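Local coordinates for uncharacterized protein YJL217W (Saccharomyces cerevisiae, PDB 3O12) that functions in the galactose metabolic pathway of yeast via the GAL83 protein and may control the level of the enolase ENO1, at residues F43-A46 and G47-T50; S165-K168 and T169-L172. All coordinates share one frame; numbering follows the deposited sequence.

How the contacts relate
Both contacts are local and lie at the surface, each with its centre about 17 Å from the centre of the chain, and both belong to connections of the same seven-stranded antiparallel sheet. Contact 1 is the hairpin that joins strand 41-45, outermost on one side, to strand 48-52; contact 2 is the loop leading from strand 158-164 to strand 172-177, outermost on the other. Their centres are 24 Å apart. The hairpin is held by paired backbone bonds, with an aromatic ring resting on a threonine. The loop lacks such pairing: within the segments a single carboxylate oxygen and two bridging waters join the parts, and the Ser164 hydroxyl grips the loop from the preceding strand.

Contact 1: residues F43-A46 and G47-T50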
ATOM      1  N   PHE A  43      11.842   5.857  11.687  1.00 18.07           N
ATOM      2  CA  PHE A  43      12.159   5.233  12.965  1.00 19.51           C
ATOM      3  C   PHE A  43      11.136   4.185  13.375  1.00 18.93           C
ATOM      4  O   PHE A  43       9.983   4.185  12.914  1.00 18.98           O
ATOM      5  CB  PHE A  43      12.416   6.257  14.084  1.00 21.21           C
ATOM      6  CG  PHE A  43      11.204   7.032  14.501  1.00 20.69           C
ATOM      7  CD1 PHE A  43      10.405   6.587  15.544  1.00 24.08           C
ATOM      8  CD2 PHE A  43      10.867   8.216  13.867  1.00 21.98           C
ATOM      9  CE1 PHE A  43       9.283   7.306  15.941  1.00 21.98           C
ATOM     10  CE2 PHE A  43       9.754   8.937  14.259  1.00 25.36           C
ATOM     11  CZ  PHE A  43       8.958   8.479  15.298  1.00 22.39           C
ATOM     12  N   GLN A  44      11.592   3.280  14.231  1.00 19.79           N
ATOM     13  CA  GLN A  44      10.806   2.147  14.682  1.00 18.39           C
ATOM     14  C   GLN A  44      10.392   2.363  16.133  1.00 17.42           C
ATOM     15  O   GLN A  44      11.138   2.959  16.938  1.00 20.04           O
ATOM     16  CB  GLN A  44      11.658   0.871  14.567  1.00 21.22           C
ATOM     17  CG  GLN A  44      11.029  -0.407  15.116  1.00 22.22           C
ATOM     18  CD  GLN A  44      12.013  -1.583  15.174  1.00 23.64           C
ATOM     19  OE1 GLN A  44      13.235  -1.397  15.203  1.00 26.05           O
ATOM     20  NE2 GLN A  44      11.476  -2.798  15.207  1.00 20.65           N
ATOM     21  N   GLU A  45       9.192   1.897  16.455  1.00 17.76           N
ATOM     22  CA  GLU A  45       8.785   1.685  17.845  1.00 16.47           C
ATOM     23  C   GLU A  45       8.260   0.257  17.849  1.00 16.08           C
ATOM     24  O   GLU A  45       8.123  -0.350  16.774  1.00 15.84           O
ATOM     25  CB  GLU A  45       7.710   2.700  18.269  1.00 19.76           C
ATOM     26  CG  GLU A  45       8.220   4.146  18.274  1.00 21.49           C
ATOM     27  CD  GLU A  45       7.170   5.179  18.667  1.00 27.18           C
ATOM     28  OE1 GLU A  45       5.959   4.868  18.631  1.00 32.66           O
ATOM     29  OE2 GLU A  45       7.565   6.315  19.013  1.00 27.93           O
ATOM     30  N   ALA A  46       7.982  -0.316  19.017  1.00 14.95           N
ATOM     31  CA  ALA A  46       7.484  -1.695  19.019  1.00 14.75           C
ATOM     32  C   ALA A  46       6.169  -1.798  18.240  1.00 16.60           C
ATOM     33  O   ALA A  46       5.164  -1.193  18.612  1.00 17.42           O
ATOM     34  CB  ALA A  46       7.313  -2.212  20.444  1.00 15.39           C
ATOM     35  N   GLY A  47       6.188  -2.556  17.150  1.00 14.51           N
ATOM     36  CA  GLY A  47       4.983  -2.753  16.363  1.00 15.89           C
ATOM     37  C   GLY A  47       4.634  -1.614  15.425  1.00 17.88           C
ATOM     38  O   GLY A  47       3.581  -1.642  14.796  1.00 17.33           O
ATOM     39  N   LYS A  48       5.510  -0.623  15.306  1.00 14.52           N
ATOM     40  CA  LYS A  48       5.207   0.565  14.516  1.00 15.18           C
ATOM     41  C   LYS A  48       6.384   1.055  13.696  1.00 16.68           C
ATOM     42  O   LYS A  48       7.547   0.853  14.051  1.00 18.30           O
ATOM     43  CB  LYS A  48       4.710   1.712  15.406  1.00 17.92           C
ATOM     44  CG  LYS A  48       3.606   1.308  16.358  1.00 17.88           C
ATOM     45  CD  LYS A  48       3.107   2.484  17.165  1.00 22.49           C
ATOM     46  CE  LYS A  48       2.095   2.013  18.194  1.00 33.03           C
ATOM     47  NZ  LYS A  48       1.741   3.099  19.144  1.00 40.28           N
ATOM     48  N   VAL A  49       6.063   1.703  12.583  1.00 14.91           N
ATOM     49  CA  VAL A  49       7.058   2.337  11.734  0.62 13.84           C
ATOM     50  C   VAL A  49       6.581   3.743  11.400  1.00 14.97           C
ATOM     51  O   VAL A  49       5.445   3.915  10.952  1.00 16.49           O
ATOM     52  CB  VAL A  49       7.254   1.538  10.418  0.62 15.58           C
ATOM     53  CG1 VAL A  49       8.012   2.369   9.385  0.62 18.86           C
ATOM     54  CG2 VAL A  49       7.969   0.218  10.705  0.62 15.74           C
ATOM     55  N   THR A  50       7.426   4.741  11.619  1.00 14.72           N
ATOM     56  CA  THR A  50       7.090   6.112  11.283  1.00 17.54           C
ATOM     57  C   THR A  50       8.116   6.647  10.301  1.00 21.03           C
ATOM     58  O   THR A  50       9.319   6.604  10.563  1.00 22.25           O
ATOM     59  CB  THR A  50       7.069   6.993  12.538  1.00 19.11           C
ATOM     60  OG1 THR A  50       6.060   6.508  13.436  1.00 21.05           O
ATOM     61  CG2 THR A  50       6.772   8.452  12.169  1.00 22.45           C
TER
HETATM   62  O   HOH W   1       4.805   3.431  20.801  1.00 28.37           O
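Phe43 lays one face of its ring over the side chain of Thr50, directly across the hairpin. The touching atom is Thr50 CB, 3.9 Å from the centroid of the Phe43 ring and 22° off the ring normal, a CH-pi contact displaced toward the CE2 and CZ side of the ring. Thr50 CG2 adds to it, 3.7 Å from Phe43 CE2. The phenyl group gets there because chi1 of 68° sets CG between the backbone N and the carbonyl carbon, which swings the ring toward the neighbouring strand, where the two side chains run side by side. Thr50 OG1 has its hydrogen bond with Thr201 OG1, on the strand that flanks 48-52 on its other side.

The backbones beneath form an antiparallel beta hairpin with a two-residue loop, Ala46 and Gly47, turned by a type II turn from Glu45 to Lys48. Phe43 and Thr50 are a hydrogen-bonded pair, with Phe43 N to Thr50 O and Thr50 N to Phe43 O both at 2.9 Å. Glu45 and Lys48 close the end next to the turn in the same way, Lys48 N giving to Glu45 O at 3.0 Å and Glu45 N to Lys48 O at 3.1 Å; both donors lie well above the carbonyl planes. Gly47 takes the third position of the turn with a positive phi of 80°.

On the face that carries Phe43 and Thr50, Glu45 and Lys48 also approach each other. Their charged ends stop short of a salt bridge, Glu45 OE1 lying 4.6 Å from Lys48 NZ, and a water donates to Glu45 OE1 while its link to Lys48 NZ is weak. Gln44 and Val49, the non-hydrogen-bonded pair between, project from the reverse face, where Val49 packs on Leu30 and Gln44 on Ser31.

Contact 2: residues S165-K168 and T169-L172; sequences SDKK and TWPL
The backbone of 165-168 winds tightly, with Lys167 at a positive phi of 65°, and 169-172 then straightens toward strand 172-177; neither segment up to Pro171 is regular helix or strand. A water bridges the mouth of this loop, accepting from Ser165 N and donating to Thr169 O. Inside the bend Asp166 OD2 takes two backbone donors: Lys168 N at 2.8 Å, which makes an Asx turn, and Thr169 N at 3.0 Å, almost straight at 170°. Both come from the same face of the carboxylate, Thr169 N on the syn side and closer to its plane, Lys168 N from well above. With chi1 at 59°, CG of Asp166 is tucked between its own N and carbonyl carbon, bringing OD2 round to the following amides. Ser164 OG hydrogen-bonds Asp166 N, Lys167 N and Thr169 O.

Trp170 lies alongside Lys167, its CZ2 3.9 Å from Lys167 CG. In the plane of the indole, at its edge, a second water accepts from Trp170 NE1 at 2.9 Å and donates to Lys167 O at 2.6 Å. Beyond the loop Trp170 makes a cation-pi contact with Arg151, and Lys167 NZ a salt bridge with Glu204. Two amide hydrogens converging on OD2 would stabilise negative charge there, consistent with an ionised Asp166 that shares the holding of the bend with the Ser164 hydroxyl.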
ATOM      1  N   SER A 165     -12.806   2.069   8.639  1.00 16.07           N
ATOM      2  CA  SER A 165     -12.607   3.282   9.421  1.00 15.51           C
ATOM      3  C   SER A 165     -12.682   3.002  10.918  1.00 20.43           C
ATOM      4  O   SER A 165     -12.389   3.878  11.731  1.00 21.64           O
ATOM      5  CB  SER A 165     -13.664   4.319   9.052  1.00 21.12           C
ATOM      6  OG  SER A 165     -14.950   3.859   9.428  1.00 26.33           O
ATOM      7  N   ASP A 166     -13.066   1.781  11.285  1.00 18.01           N
ATOM      8  CA  ASP A 166     -13.340   1.480  12.691  1.00 20.84           C
ATOM      9  C   ASP A 166     -12.800   0.134  13.176  1.00 19.04           C
ATOM     10  O   ASP A 166     -12.917  -0.202  14.359  1.00 21.38           O
ATOM     11  CB  ASP A 166     -14.843   1.599  12.986  1.00 20.91           C
ATOM     12  CG  ASP A 166     -15.693   0.661  12.141  1.00 27.70           C
ATOM     13  OD1 ASP A 166     -16.935   0.812  12.173  1.00 32.94           O
ATOM     14  OD2 ASP A 166     -15.145  -0.223  11.450  1.00 23.71           O
ATOM     15  N   LYS A 167     -12.185  -0.614  12.265  1.00 17.36           N
ATOM     16  CA  LYS A 167     -11.655  -1.940  12.576  1.00 18.39           C
ATOM     17  C   LYS A 167     -12.780  -2.913  12.937  1.00 26.01           C
ATOM     18  O   LYS A 167     -12.530  -3.971  13.518  1.00 29.69           O
ATOM     19  CB  LYS A 167     -10.603  -1.871  13.698  1.00 22.89           C
ATOM     20  CG  LYS A 167      -9.418  -2.808  13.481  1.00 19.61           C
ATOM     21  CD  LYS A 167      -8.441  -2.796  14.640  1.00 21.88           C
ATOM     22  CE  LYS A 167      -7.327  -3.808  14.400  1.00 21.69           C
ATOM     23  NZ  LYS A 167      -6.369  -3.874  15.546  1.00 27.27           N
ATOM     24  N   LYS A 168     -14.013  -2.546  12.587  1.00 21.83           N
ATOM     25  CA  LYS A 168     -15.182  -3.382  12.856  1.00 28.30           C
ATOM     26  C   LYS A 168     -15.842  -3.869  11.566  1.00 25.31           C
ATOM     27  O   LYS A 168     -16.182  -5.046  11.452  1.00 28.27           O
ATOM     28  CB  LYS A 168     -16.217  -2.628  13.702  1.00 28.35           C
ATOM     29  CG  LYS A 168     -15.689  -2.085  15.028  1.00 28.41           C
ATOM     30  CD  LYS A 168     -15.212  -3.202  15.938  1.00 26.66           C
ATOM     31  CE  LYS A 168     -14.600  -2.650  17.213  1.00 34.42           C
ATOM     32  NZ  LYS A 168     -14.103  -3.755  18.078  1.00 37.04           N
ATOM     33  N   THR A 169     -16.028  -2.950  10.614  1.00 19.97           N
ATOM     34  CA  THR A 169     -16.681  -3.212   9.338  1.00 20.71           C
ATOM     35  C   THR A 169     -15.668  -3.029   8.210  1.00 18.46           C
ATOM     36  O   THR A 169     -14.920  -2.051   8.209  1.00 20.15           O
ATOM     37  CB  THR A 169     -17.839  -2.219   9.120  1.00 30.73           C
ATOM     38  OG1 THR A 169     -18.637  -2.159  10.311  1.00 35.26           O
ATOM     39  CG2 THR A 169     -18.700  -2.640   7.950  1.00 31.22           C
ATOM     40  N   TRP A 170     -15.650  -3.964   7.259  1.00 19.08           N
ATOM     41  CA  TRP A 170     -14.602  -4.027   6.232  1.00 18.03           C
ATOM     42  C   TRP A 170     -15.132  -4.097   4.798  1.00 18.98           C
ATOM     43  O   TRP A 170     -15.048  -5.144   4.151  1.00 22.95           O
ATOM     44  CB  TRP A 170     -13.707  -5.242   6.488  1.00 19.01           C
ATOM     45  CG  TRP A 170     -13.000  -5.216   7.809  1.00 17.60           C
ATOM     46  CD1 TRP A 170     -13.475  -5.669   9.005  1.00 20.05           C
ATOM     47  CD2 TRP A 170     -11.678  -4.713   8.069  1.00 17.94           C
ATOM     48  NE1 TRP A 170     -12.536  -5.478   9.993  1.00 21.26           N
ATOM     49  CE2 TRP A 170     -11.426  -4.891   9.442  1.00 18.81           C
ATOM     50  CE3 TRP A 170     -10.686  -4.130   7.270  1.00 18.28           C
ATOM     51  CZ2 TRP A 170     -10.221  -4.510  10.039  1.00 18.71           C
ATOM     52  CZ3 TRP A 170      -9.494  -3.751   7.863  1.00 17.80           C
ATOM     53  CH2 TRP A 170      -9.273  -3.942   9.233  1.00 16.94           C
ATOM     54  N   PRO A 171     -15.658  -2.975   4.280  1.00 17.16           N
ATOM     55  CA  PRO A 171     -16.161  -2.943   2.902  1.00 20.66           C
ATOM     56  C   PRO A 171     -15.098  -3.297   1.863  1.00 19.12           C
ATOM     57  O   PRO A 171     -13.912  -2.978   2.013  1.00 15.77           O
ATOM     58  CB  PRO A 171     -16.613  -1.488   2.715  1.00 26.34           C
ATOM     59  CG  PRO A 171     -16.050  -0.732   3.857  1.00 22.93           C
ATOM     60  CD  PRO A 171     -15.887  -1.703   4.984  1.00 21.31           C
ATOM     61  N   LEU A 172     -15.545  -3.955   0.798  1.00 19.24           N
ATOM     62  CA  LEU A 172     -14.693  -4.295  -0.332  1.00 21.47           C
ATOM     63  C   LEU A 172     -14.303  -3.058  -1.124  1.00 19.54           C
ATOM     64  O   LEU A 172     -15.138  -2.166  -1.368  1.00 25.04           O
ATOM     65  CB  LEU A 172     -15.419  -5.272  -1.253  1.00 28.24           C
ATOM     66  CG  LEU A 172     -14.647  -5.681  -2.508  1.00 30.76           C
ATOM     67  CD1 LEU A 172     -13.606  -6.725  -2.147  1.00 32.20           C
ATOM     68  CD2 LEU A 172     -15.590  -6.202  -3.603  1.00 28.61           C
TER
HETATM   69  O   HOH W   2     -15.497   0.871   8.040  1.00 28.60           O
HETATM   70  O   HOH W   3     -11.900  -6.382  12.657  1.00 37.16           O